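Adhesion and penetration protein autotransporter (Haemophilus influenzae, PDB 3SYJ) promotes bacterial adherence to host cells and aggregation through its self-associating passenger domain, and is probably also a serine protease. Local coordinates at residues 9-20 with 594-602; 531-540 with 675-684. All coordinates share one frame; numbering follows the deposited sequence.

Contact 1: 9-20 with 594-602; sequences YQYYRDFAENKG and TPHAYNHLN
Asp14 meets the loop 594-602 with both carboxylate oxygens. Asp14 OD2 takes the hydrogen bond from His596 ND1 at 2.8 Å, on its syn side, with the donor 24° out of the carboxylate plane; on the imidazole's side the bond lies in the ring plane. Asp14 OD1 accepts from Ala597 N at 2.8 Å, almost in line with its own C-O bond. Gln10 completes the group: its amide NE2 gives one hydrogen to Ala597 O, 3.0 Å away and on a lone pair of that carbonyl, and the other to Asp14 OD1, which it reaches from above the carboxylate plane. With CG swung away from the backbone N (chi1 -162°) and the chain folded at chi2, the Gln10 amide lies flat between the two acceptors, and water 1 ties its OE1 to Ala597 O as well.

Ala597 CB packs tightly on the helix, 3.3 Å from Arg13 CB, and sits over one face of the Arg13 guanidinium; Glu17 CG closes in on the same methyl. At one end Gly20 N donates to Pro595 O at 2.9 Å; at the other Leu601 CD1 rests 4.0 Å from Tyr9 CD2.

The second shell fixes these groups. Asp621 binds His596 NE2, so the imidazole is held at both nitrogens between two carboxylates, a setting that would probably favour its protonated form. Glu85 makes a salt bridge with Lys19 NZ and also accepts a hydrogen bond from Tyr598 N. Helix 9-17 ends in a Schellman motif at Asn18, which turns the chain so that Lys19 and Gly20 can follow the loop. Here a helix of the S6 peptidase domain is docked, through a His-carboxylate hydrogen bond and side-chain hydrogen bonds to both the N and the O of Ala597, onto a loop projecting from the beta-solenoid of an autotransporter passenger.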
loop_
_atom_site.group_PDB
_atom_site.type_symbol
_atom_site.label_atom_id
_atom_site.label_comp_id
_atom_site.label_asym_id
_atom_site.label_seq_id
_atom_site.Cartn_x
_atom_site.Cartn_y
_atom_site.Cartn_z
ATOM N N TYR A 9 -38.606 4.211 -44.576
ATOM C CA TYR A 9 -39.939 4.191 -43.990
ATOM C C TYR A 9 -39.824 4.173 -42.474
ATOM O O TYR A 9 -40.693 4.691 -41.779
ATOM C CB TYR A 9 -40.708 2.958 -44.463
ATOM C CG TYR A 9 -42.215 3.089 -44.408
ATOM C CD1 TYR A 9 -42.861 4.211 -44.912
ATOM C CD2 TYR A 9 -42.993 2.070 -43.888
ATOM C CE1 TYR A 9 -44.253 4.317 -44.879
ATOM C CE2 TYR A 9 -44.376 2.166 -43.850
ATOM C CZ TYR A 9 -44.998 3.283 -44.342
ATOM O OH TYR A 9 -46.367 3.354 -44.289
ATOM N N GLN A 10 -38.741 3.589 -41.963
ATOM C CA GLN A 10 -38.554 3.473 -40.519
ATOM C C GLN A 10 -38.674 4.811 -39.790
ATOM O O GLN A 10 -39.204 4.863 -38.677
ATOM C CB GLN A 10 -37.227 2.799 -40.178
ATOM C CG GLN A 10 -37.181 2.269 -38.749
ATOM C CD GLN A 10 -38.173 1.130 -38.506
ATOM O OE1 GLN A 10 -38.322 0.234 -39.338
ATOM N NE2 GLN A 10 -38.846 1.158 -37.356
ATOM N N TYR A 11 -38.195 5.889 -40.409
ATOM C CA TYR A 11 -38.289 7.212 -39.786
ATOM C C TYR A 11 -39.728 7.539 -39.419
ATOM O O TYR A 11 -40.027 7.954 -38.310
ATOM C CB TYR A 11 -37.766 8.303 -40.720
ATOM C CG TYR A 11 -36.267 8.447 -40.747
ATOM C CD1 TYR A 11 -35.590 9.086 -39.711
ATOM C CD2 TYR A 11 -35.527 7.973 -41.824
ATOM C CE1 TYR A 11 -34.208 9.229 -39.746
ATOM C CE2 TYR A 11 -34.157 8.111 -41.870
ATOM C CZ TYR A 11 -33.502 8.737 -40.836
ATOM O OH TYR A 11 -32.138 8.866 -40.900
ATOM N N TYR A 12 -40.622 7.343 -40.367
ATOM C CA TYR A 12 -42.011 7.687 -40.164
ATOM C C TYR A 12 -42.687 6.769 -39.154
ATOM O O TYR A 12 -43.631 7.162 -38.475
ATOM C CB TYR A 12 -42.735 7.603 -41.498
ATOM C CG TYR A 12 -42.180 8.508 -42.572
ATOM C CD1 TYR A 12 -42.575 9.842 -42.663
ATOM C CD2 TYR A 12 -41.275 8.030 -43.508
ATOM C CE1 TYR A 12 -42.078 10.672 -43.658
ATOM C CE2 TYR A 12 -40.774 8.848 -44.507
ATOM C CZ TYR A 12 -41.177 10.168 -44.578
ATOM O OH TYR A 12 -40.674 10.976 -45.575
ATOM N N ARG A 13 -42.227 5.530 -39.079
ATOM C CA ARG A 13 -42.793 4.592 -38.123
ATOM C C ARG A 13 -42.295 4.926 -36.719
ATOM O O ARG A 13 -43.084 5.010 -35.785
ATOM C CB ARG A 13 -42.436 3.153 -38.494
ATOM C CG ARG A 13 -43.095 2.641 -39.773
ATOM C CD ARG A 13 -44.607 2.579 -39.662
ATOM N NE ARG A 13 -45.031 2.196 -38.321
ATOM C CZ ARG A 13 -44.978 0.960 -37.847
ATOM N NH1 ARG A 13 -44.523 0.002 -38.635
ATOM N NH2 ARG A 13 -45.363 0.683 -36.603
ATOM N N ASP A 14 -40.987 5.128 -36.579
ATOM C CA ASP A 14 -40.398 5.468 -35.284
ATOM C C ASP A 14 -40.997 6.766 -34.745
ATOM O O ASP A 14 -41.303 6.878 -33.552
ATOM C CB ASP A 14 -38.872 5.581 -35.386
ATOM C CG ASP A 14 -38.180 4.216 -35.435
ATOM O OD1 ASP A 14 -38.874 3.191 -35.238
ATOM O OD2 ASP A 14 -36.948 4.170 -35.667
ATOM N N PHE A 15 -41.164 7.736 -35.637
ATOM C CA PHE A 15 -41.743 9.034 -35.299
ATOM C C PHE A 15 -43.087 8.834 -34.591
ATOM O O PHE A 15 -43.315 9.385 -33.516
ATOM C CB PHE A 15 -41.925 9.881 -36.573
ATOM C CG PHE A 15 -41.915 11.370 -36.334
ATOM C CD1 PHE A 15 -40.723 12.078 -36.335
ATOM C CD2 PHE A 15 -43.099 12.063 -36.123
ATOM C CE1 PHE A 15 -40.709 13.448 -36.126
ATOM C CE2 PHE A 15 -43.094 13.435 -35.912
ATOM C CZ PHE A 15 -41.897 14.129 -35.917
ATOM N N ALA A 16 -43.958 8.016 -35.185
ATOM C CA ALA A 16 -45.305 7.820 -34.651
ATOM C C ALA A 16 -45.306 7.074 -33.316
ATOM O O ALA A 16 -46.153 7.329 -32.458
ATOM C CB ALA A 16 -46.168 7.093 -35.653
ATOM N N GLU A 17 -44.361 6.153 -33.150
ATOM C CA GLU A 17 -44.298 5.330 -31.946
ATOM C C GLU A 17 -43.366 5.919 -30.884
ATOM O O GLU A 17 -43.153 5.301 -29.844
ATOM C CB GLU A 17 -43.847 3.894 -32.281
ATOM C CG GLU A 17 -44.598 3.207 -33.438
ATOM C CD GLU A 17 -46.075 2.949 -33.147
ATOM O OE1 GLU A 17 -46.480 2.946 -31.960
ATOM O OE2 GLU A 17 -46.836 2.738 -34.117
ATOM N N ASN A 18 -42.811 7.103 -31.139
ATOM C CA ASN A 18 -41.789 7.663 -30.253
ATOM C C ASN A 18 -40.669 6.653 -30.009
ATOM O O ASN A 18 -40.235 6.461 -28.875
ATOM C CB ASN A 18 -42.386 8.110 -28.905
ATOM C CG ASN A 18 -43.133 9.440 -28.999
ATOM O OD1 ASN A 18 -44.337 9.500 -28.755
ATOM N ND2 ASN A 18 -42.424 10.506 -29.362
ATOM N N LYS A 19 -40.215 6.003 -31.077
ATOM C CA LYS A 19 -39.124 5.041 -30.984
ATOM C C LYS A 19 -37.923 5.512 -31.788
ATOM O O LYS A 19 -37.877 6.654 -32.234
ATOM C CB LYS A 19 -39.580 3.651 -31.426
ATOM C CG LYS A 19 -40.640 3.091 -30.505
ATOM C CD LYS A 19 -41.163 1.746 -30.957
ATOM C CE LYS A 19 -42.037 1.144 -29.874
ATOM N NZ LYS A 19 -42.457 -0.236 -30.206
ATOM N N GLY A 20 -36.947 4.633 -31.967
ATOM C CA GLY A 20 -35.671 5.054 -32.509
ATOM C C GLY A 20 -35.185 6.285 -31.764
ATOM O O GLY A 20 -35.172 6.325 -30.532
ATOM N N THR A 594 -32.143 -0.738 -28.939
ATOM C CA THR A 594 -32.991 0.445 -29.015
ATOM C C THR A 594 -34.307 0.008 -29.644
ATOM O O THR A 594 -34.304 -0.745 -30.612
ATOM C CB THR A 594 -32.351 1.534 -29.892
ATOM O OG1 THR A 594 -31.078 1.891 -29.345
ATOM C CG2 THR A 594 -33.245 2.765 -29.966
ATOM N N PRO A 595 -35.441 0.447 -29.083
ATOM C CA PRO A 595 -36.744 0.113 -29.672
ATOM C C PRO A 595 -36.926 0.701 -31.070
ATOM O O PRO A 595 -36.481 1.818 -31.323
ATOM C CB PRO A 595 -37.736 0.777 -28.712
ATOM C CG PRO A 595 -37.003 0.907 -27.426
ATOM C CD PRO A 595 -35.574 1.141 -27.787
ATOM N N HIS A 596 -37.583 -0.038 -31.960
ATOM C CA HIS A 596 -37.955 0.495 -33.269
ATOM C C HIS A 596 -39.369 0.048 -33.626
ATOM O O HIS A 596 -39.788 -1.052 -33.271
ATOM C CB HIS A 596 -36.972 0.044 -34.357
ATOM C CG HIS A 596 -35.640 0.729 -34.303
ATOM N ND1 HIS A 596 -35.470 2.055 -34.643
ATOM C CD2 HIS A 596 -34.413 0.268 -33.962
ATOM C CE1 HIS A 596 -34.197 2.382 -34.504
ATOM N NE2 HIS A 596 -33.535 1.317 -34.091
ATOM N N ALA A 597 -40.102 0.898 -34.336
ATOM C CA ALA A 597 -41.463 0.566 -34.748
ATOM C C ALA A 597 -41.515 -0.733 -35.554
ATOM O O ALA A 597 -40.698 -0.958 -36.461
ATOM C CB ALA A 597 -42.063 1.702 -35.531
ATOM N N TYR A 598 -42.485 -1.578 -35.209
ATOM C CA TYR A 598 -42.691 -2.889 -35.822
ATOM C C TYR A 598 -43.017 -2.751 -37.313
ATOM O O TYR A 598 -43.724 -1.832 -37.708
ATOM C CB TYR A 598 -43.852 -3.574 -35.096
ATOM C CG TYR A 598 -44.192 -4.997 -35.519
ATOM C CD1 TYR A 598 -43.582 -6.085 -34.911
ATOM C CD2 TYR A 598 -45.151 -5.248 -36.498
ATOM C CE1 TYR A 598 -43.895 -7.388 -35.269
ATOM C CE2 TYR A 598 -45.477 -6.551 -36.871
ATOM C CZ TYR A 598 -44.842 -7.619 -36.248
ATOM O OH TYR A 598 -45.148 -8.919 -36.597
ATOM N N ASN A 599 -42.517 -3.668 -38.137
ATOM C CA ASN A 599 -42.775 -3.616 -39.577
ATOM C C ASN A 599 -43.975 -4.459 -39.990
ATOM O O ASN A 599 -43.889 -5.685 -40.058
ATOM C CB ASN A 599 -41.539 -4.046 -40.371
ATOM C CG ASN A 599 -41.800 -4.103 -41.874
ATOM O OD1 ASN A 599 -42.739 -3.485 -42.379
ATOM N ND2 ASN A 599 -40.974 -4.851 -42.589
ATOM N N HIS A 600 -45.089 -3.789 -40.273
ATOM C CA HIS A 600 -46.322 -4.471 -40.652
ATOM C C HIS A 600 -46.407 -4.780 -42.152
ATOM O O HIS A 600 -47.390 -5.363 -42.600
ATOM C CB HIS A 600 -47.546 -3.635 -40.272
ATOM C CG HIS A 600 -47.742 -3.460 -38.798
ATOM N ND1 HIS A 600 -48.499 -4.328 -38.039
ATOM C CD2 HIS A 600 -47.306 -2.499 -37.948
ATOM C CE1 HIS A 600 -48.504 -3.920 -36.783
ATOM N NE2 HIS A 600 -47.788 -2.813 -36.700
ATOM N N LEU A 601 -45.404 -4.385 -42.933
ATOM C CA LEU A 601 -45.507 -4.540 -44.385
ATOM C C LEU A 601 -45.463 -6.005 -44.861
ATOM O O LEU A 601 -44.807 -6.852 -44.256
ATOM C CB LEU A 601 -44.440 -3.707 -45.102
ATOM C CG LEU A 601 -44.521 -2.186 -44.940
ATOM C CD1 LEU A 601 -43.349 -1.515 -45.618
ATOM C CD2 LEU A 601 -45.829 -1.665 -45.494
ATOM N N ASN A 602 -46.162 -6.293 -45.955
ATOM C CA ASN A 602 -46.130 -7.636 -46.533
ATOM C C ASN A 602 -44.784 -7.947 -47.177
ATOM O O ASN A 602 -43.896 -7.094 -47.228
ATOM C CB ASN A 602 -47.264 -7.837 -47.548
ATOM C CG ASN A 602 -47.118 -6.954 -48.777
ATOM O OD1 ASN A 602 -46.022 -6.487 -49.100
ATOM N ND2 ASN A 602 -48.228 -6.719 -49.470
HETATM O O HOH W 1 -41.045 -0.501 -39.659
HETATM O O HOH W 2 -42.858 -0.681 -41.450
HETATM O O HOH W 3 -39.644 -1.680 -30.157
#

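Contact 2: 531-540 with 675-684; sequences LDYRKEIAYN and RSDWTGLTTC
Arg675 and Asn540 make the direct polar link. The guanidinium comes side-on, NE and NH2 of Arg675 both donating to Asn540 OD1 at 3.1 Å from the same face of the amide; the oxygen lies in the guanidinium plane, yet the two flat groups stand 73° apart. NH2 has a further acceptor in Asn494 O, which helps fix the turn of this end. Across one guanidinium face lies Ala538 O.

A second arginine works differently. Arg534 folds back, bent at chi2 and chi3, and grips Glu536 OE1 with NE and NH2, a salt bridge inside its own segment. That fold lays its chain across Leu681 at about a right angle, with Arg534 CG 3.7 Å from Leu681 CD2.

Van der Waals contact joins the rest: Glu536 CB lies 3.8 Å from Thr682 CB, the Ala538 methyl CB touches the hydroxyl OG1 of Thr682 at 3.3 Å, and Leu531 CD1 lies against the carbonyl Thr679 O and, more loosely, against Leu681 CD2.

Water adds its own bridges. Water 4 joins Glu536 O to Thr682 N, water 5 joins Glu536 OE2 to Cys684 N, and water 6 accepts from Asn540 ND2 and donates to Asp677 OD1.

Strand 536-539 pairs in parallel with 567-575 of the solenoid, whereas 682-684 belongs to a hairpin with 669-675, stapled by the Cys673-Cys684 disulfide. The strand axes run 116° apart at 6.7 Å, and the backbones are bridged by water instead of joining as a sheet. The chemistry is thus that of a disulfide-braced hairpin laid on the solenoid through side chains and solvent; between 531-540 and 675-684 the direct hydrogen bonds are those of Arg675 to Asn540.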
loop_
_atom_site.group_PDB
_atom_site.type_symbol
_atom_site.label_atom_id
_atom_site.label_comp_id
_atom_site.label_asym_id
_atom_site.label_seq_id
_atom_site.Cartn_x
_atom_site.Cartn_y
_atom_site.Cartn_z
ATOM N N LEU A 531 -45.917 -16.518 -21.451
ATOM C CA LEU A 531 -44.925 -15.892 -20.574
ATOM C C LEU A 531 -44.770 -16.640 -19.249
ATOM O O LEU A 531 -43.730 -16.557 -18.604
ATOM C CB LEU A 531 -45.275 -14.423 -20.298
ATOM C CG LEU A 531 -44.787 -13.370 -21.292
ATOM C CD1 LEU A 531 -45.389 -13.630 -22.637
ATOM C CD2 LEU A 531 -45.159 -11.976 -20.825
ATOM N N ASP A 532 -45.812 -17.367 -18.854
ATOM C CA ASP A 532 -45.834 -18.069 -17.572
ATOM C C ASP A 532 -45.223 -19.464 -17.640
ATOM O O ASP A 532 -45.136 -20.152 -16.626
ATOM C CB ASP A 532 -47.269 -18.176 -17.051
ATOM C CG ASP A 532 -47.850 -16.827 -16.668
ATOM O OD1 ASP A 532 -47.105 -15.999 -16.106
ATOM O OD2 ASP A 532 -49.050 -16.594 -16.916
ATOM N N TYR A 533 -44.798 -19.889 -18.825
ATOM C CA TYR A 533 -44.329 -21.265 -18.977
ATOM C C TYR A 533 -42.976 -21.350 -19.650
ATOM O O TYR A 533 -42.587 -22.407 -20.154
ATOM C CB TYR A 533 -45.373 -22.107 -19.712
ATOM C CG TYR A 533 -46.709 -22.068 -19.014
ATOM C CD1 TYR A 533 -46.976 -22.901 -17.935
ATOM C CD2 TYR A 533 -47.693 -21.170 -19.407
ATOM C CE1 TYR A 533 -48.194 -22.860 -17.279
ATOM C CE2 TYR A 533 -48.914 -21.122 -18.764
ATOM C CZ TYR A 533 -49.157 -21.971 -17.698
ATOM O OH TYR A 533 -50.366 -21.925 -17.051
ATOM N N ARG A 534 -42.253 -20.235 -19.628
ATOM C CA ARG A 534 -40.943 -20.153 -20.252
ATOM C C ARG A 534 -39.841 -20.258 -19.207
ATOM O O ARG A 534 -40.045 -19.935 -18.041
ATOM C CB ARG A 534 -40.813 -18.840 -21.025
ATOM C CG ARG A 534 -41.638 -18.793 -22.305
ATOM C CD ARG A 534 -41.055 -19.725 -23.357
ATOM N NE ARG A 534 -39.700 -19.336 -23.748
ATOM C CZ ARG A 534 -39.404 -18.655 -24.852
ATOM N NH1 ARG A 534 -40.370 -18.284 -25.681
ATOM N NH2 ARG A 534 -38.141 -18.344 -25.131
ATOM N N LYS A 535 -38.670 -20.712 -19.636
ATOM C CA LYS A 535 -37.516 -20.805 -18.756
ATOM C C LYS A 535 -36.954 -19.423 -18.469
ATOM O O LYS A 535 -36.342 -19.200 -17.426
ATOM C CB LYS A 535 -36.439 -21.697 -19.381
ATOM C CG LYS A 535 -36.763 -23.179 -19.294
ATOM C CD LYS A 535 -35.605 -24.059 -19.732
ATOM C CE LYS A 535 -35.646 -24.373 -21.220
ATOM N NZ LYS A 535 -34.994 -25.696 -21.498
ATOM N N GLU A 536 -37.178 -18.500 -19.400
ATOM C CA GLU A 536 -36.629 -17.151 -19.318
ATOM C C GLU A 536 -37.688 -16.137 -18.923
ATOM O O GLU A 536 -38.764 -16.080 -19.525
ATOM C CB GLU A 536 -36.036 -16.730 -20.662
ATOM C CG GLU A 536 -35.072 -17.721 -21.261
ATOM C CD GLU A 536 -35.773 -18.767 -22.103
ATOM O OE1 GLU A 536 -37.023 -18.781 -22.119
ATOM O OE2 GLU A 536 -35.071 -19.572 -22.755
ATOM N N ILE A 537 -37.375 -15.334 -17.912
ATOM C CA ILE A 537 -38.204 -14.193 -17.559
ATOM C C ILE A 537 -37.310 -12.975 -17.562
ATOM O O ILE A 537 -36.089 -13.101 -17.508
ATOM C CB ILE A 537 -38.871 -14.345 -16.178
ATOM C CG1 ILE A 537 -37.821 -14.396 -15.063
ATOM C CG2 ILE A 537 -39.753 -15.576 -16.159
ATOM C CD1 ILE A 537 -38.395 -14.640 -13.672
ATOM N N ALA A 538 -37.906 -11.792 -17.631
ATOM C CA ALA A 538 -37.108 -10.592 -17.763
ATOM C C ALA A 538 -37.727 -9.432 -17.011
ATOM O O ALA A 538 -38.935 -9.392 -16.787
ATOM C CB ALA A 538 -36.940 -10.238 -19.239
ATOM N N TYR A 539 -36.884 -8.486 -16.623
ATOM C CA TYR A 539 -37.349 -7.277 -15.982
ATOM C C TYR A 539 -36.678 -6.096 -16.668
ATOM O O TYR A 539 -35.463 -5.944 -16.603
ATOM C CB TYR A 539 -37.002 -7.303 -14.489
ATOM C CG TYR A 539 -37.438 -6.069 -13.730
ATOM C CD1 TYR A 539 -38.786 -5.796 -13.537
ATOM C CD2 TYR A 539 -36.501 -5.186 -13.188
ATOM C CE1 TYR A 539 -39.194 -4.671 -12.841
ATOM C CE2 TYR A 539 -36.900 -4.055 -12.486
ATOM C CZ TYR A 539 -38.251 -3.806 -12.317
ATOM O OH TYR A 539 -38.685 -2.692 -11.629
ATOM N N ASN A 540 -37.477 -5.266 -17.329
ATOM C CA ASN A 540 -36.955 -4.139 -18.094
ATOM C C ASN A 540 -36.683 -2.889 -17.257
ATOM O O ASN A 540 -36.144 -1.899 -17.765
ATOM C CB ASN A 540 -37.940 -3.769 -19.204
ATOM C CG ASN A 540 -38.033 -4.825 -20.280
ATOM O OD1 ASN A 540 -38.000 -6.024 -19.995
ATOM N ND2 ASN A 540 -38.150 -4.386 -21.531
ATOM N N ARG A 675 -35.345 -9.401 -24.811
ATOM C CA ARG A 675 -36.792 -9.567 -24.724
ATOM C C ARG A 675 -37.505 -8.817 -25.849
ATOM O O ARG A 675 -37.175 -7.674 -26.157
ATOM C CB ARG A 675 -37.342 -9.121 -23.362
ATOM C CG ARG A 675 -38.844 -8.861 -23.423
ATOM C CD ARG A 675 -39.623 -9.328 -22.204
ATOM N NE ARG A 675 -39.812 -8.243 -21.258
ATOM C CZ ARG A 675 -40.909 -8.031 -20.533
ATOM N NH1 ARG A 675 -41.970 -8.822 -20.634
ATOM N NH2 ARG A 675 -40.940 -6.995 -19.706
ATOM N N SER A 676 -38.483 -9.465 -26.466
ATOM C CA SER A 676 -39.210 -8.856 -27.565
ATOM C C SER A 676 -40.218 -7.858 -27.036
ATOM O O SER A 676 -41.067 -8.213 -26.222
ATOM C CB SER A 676 -39.928 -9.926 -28.374
ATOM O OG SER A 676 -40.975 -9.357 -29.137
ATOM N N ASP A 677 -40.127 -6.612 -27.499
ATOM C CA ASP A 677 -41.117 -5.588 -27.163
ATOM C C ASP A 677 -42.505 -5.981 -27.665
ATOM O O ASP A 677 -43.529 -5.596 -27.085
ATOM C CB ASP A 677 -40.731 -4.233 -27.765
ATOM C CG ASP A 677 -39.583 -3.569 -27.028
ATOM O OD1 ASP A 677 -39.423 -3.823 -25.817
ATOM O OD2 ASP A 677 -38.845 -2.780 -27.655
ATOM N N TRP A 678 -42.528 -6.752 -28.749
ATOM C CA TRP A 678 -43.778 -7.074 -29.425
ATOM C C TRP A 678 -44.561 -8.188 -28.735
ATOM O O TRP A 678 -45.787 -8.158 -28.706
ATOM C CB TRP A 678 -43.539 -7.419 -30.903
ATOM C CG TRP A 678 -44.826 -7.560 -31.666
ATOM C CD1 TRP A 678 -45.469 -8.723 -31.982
ATOM C CD2 TRP A 678 -45.649 -6.498 -32.171
ATOM N NE1 TRP A 678 -46.633 -8.453 -32.661
ATOM C CE2 TRP A 678 -46.768 -7.095 -32.788
ATOM C CE3 TRP A 678 -45.546 -5.103 -32.166
ATOM C CZ2 TRP A 678 -47.776 -6.344 -33.392
ATOM C CZ3 TRP A 678 -46.547 -4.361 -32.762
ATOM C CH2 TRP A 678 -47.645 -4.980 -33.369
ATOM N N THR A 679 -43.853 -9.161 -28.176
ATOM C CA THR A 679 -44.510 -10.303 -27.549
ATOM C C THR A 679 -44.262 -10.419 -26.044
ATOM O O THR A 679 -44.976 -11.141 -25.347
ATOM C CB THR A 679 -44.043 -11.606 -28.179
ATOM O OG1 THR A 679 -42.655 -11.793 -27.880
ATOM C CG2 THR A 679 -44.236 -11.555 -29.693
ATOM N N GLY A 680 -43.248 -9.721 -25.544
ATOM C CA GLY A 680 -42.881 -9.845 -24.149
ATOM C C GLY A 680 -42.031 -11.074 -23.886
ATOM O O GLY A 680 -41.616 -11.301 -22.755
ATOM N N LEU A 681 -41.774 -11.867 -24.926
ATOM C CA LEU A 681 -40.966 -13.086 -24.797
ATOM C C LEU A 681 -39.455 -12.853 -24.720
ATOM O O LEU A 681 -38.914 -12.004 -25.422
ATOM C CB LEU A 681 -41.258 -14.026 -25.955
ATOM C CG LEU A 681 -42.469 -14.917 -25.726
ATOM C CD1 LEU A 681 -42.845 -15.630 -27.017
ATOM C CD2 LEU A 681 -42.181 -15.908 -24.607
ATOM N N THR A 682 -38.771 -13.625 -23.882
ATOM C CA THR A 682 -37.324 -13.485 -23.747
ATOM C C THR A 682 -36.620 -14.637 -24.441
ATOM O O THR A 682 -37.017 -15.789 -24.296
ATOM C CB THR A 682 -36.888 -13.435 -22.264
ATOM O OG1 THR A 682 -37.595 -12.383 -21.600
ATOM C CG2 THR A 682 -35.386 -13.185 -22.139
ATOM N N THR A 683 -35.580 -14.326 -25.203
ATOM C CA THR A 683 -34.834 -15.355 -25.916
ATOM C C THR A 683 -33.346 -15.259 -25.618
ATOM O O THR A 683 -32.765 -14.177 -25.682
ATOM C CB THR A 683 -35.049 -15.238 -27.429
ATOM O OG1 THR A 683 -36.433 -15.458 -27.729
ATOM C CG2 THR A 683 -34.204 -16.259 -28.164
ATOM N N CYS A 684 -32.735 -16.389 -25.279
ATOM C CA CYS A 684 -31.290 -16.446 -25.070
ATOM C C CYS A 684 -30.673 -17.370 -26.093
ATOM O O CYS A 684 -31.083 -18.520 -26.211
ATOM C CB CYS A 684 -30.950 -16.954 -23.670
ATOM S SG CYS A 684 -31.441 -15.850 -22.338
HETATM O O HOH W 4 -39.916 -15.543 -21.996
HETATM O O HOH W 5 -33.864 -18.738 -25.078
HETATM O O HOH W 6 -38.625 -5.697 -23.916
#

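The two contacts lie side by side near the middle of the chain, their centres about 21 Å apart. Their segments alternate along the chain: 9-20, then 531-540, 594-602 and 675-684. Contact 1 joins the peptidase domain to a loop that follows strand 586-593; contact 2 seats the hairpin 669-688 against strand 536-539. They meet directly where the Trp678 ring stacks on Tyr598 and also packs against His600, so the hairpin turn leans on the very loop that holds the helix. Two excursions from the beta-helix therefore form a continuous bridge from its strands to the peptidase domain, consistent with a fixed placement of that domain beside the stalk.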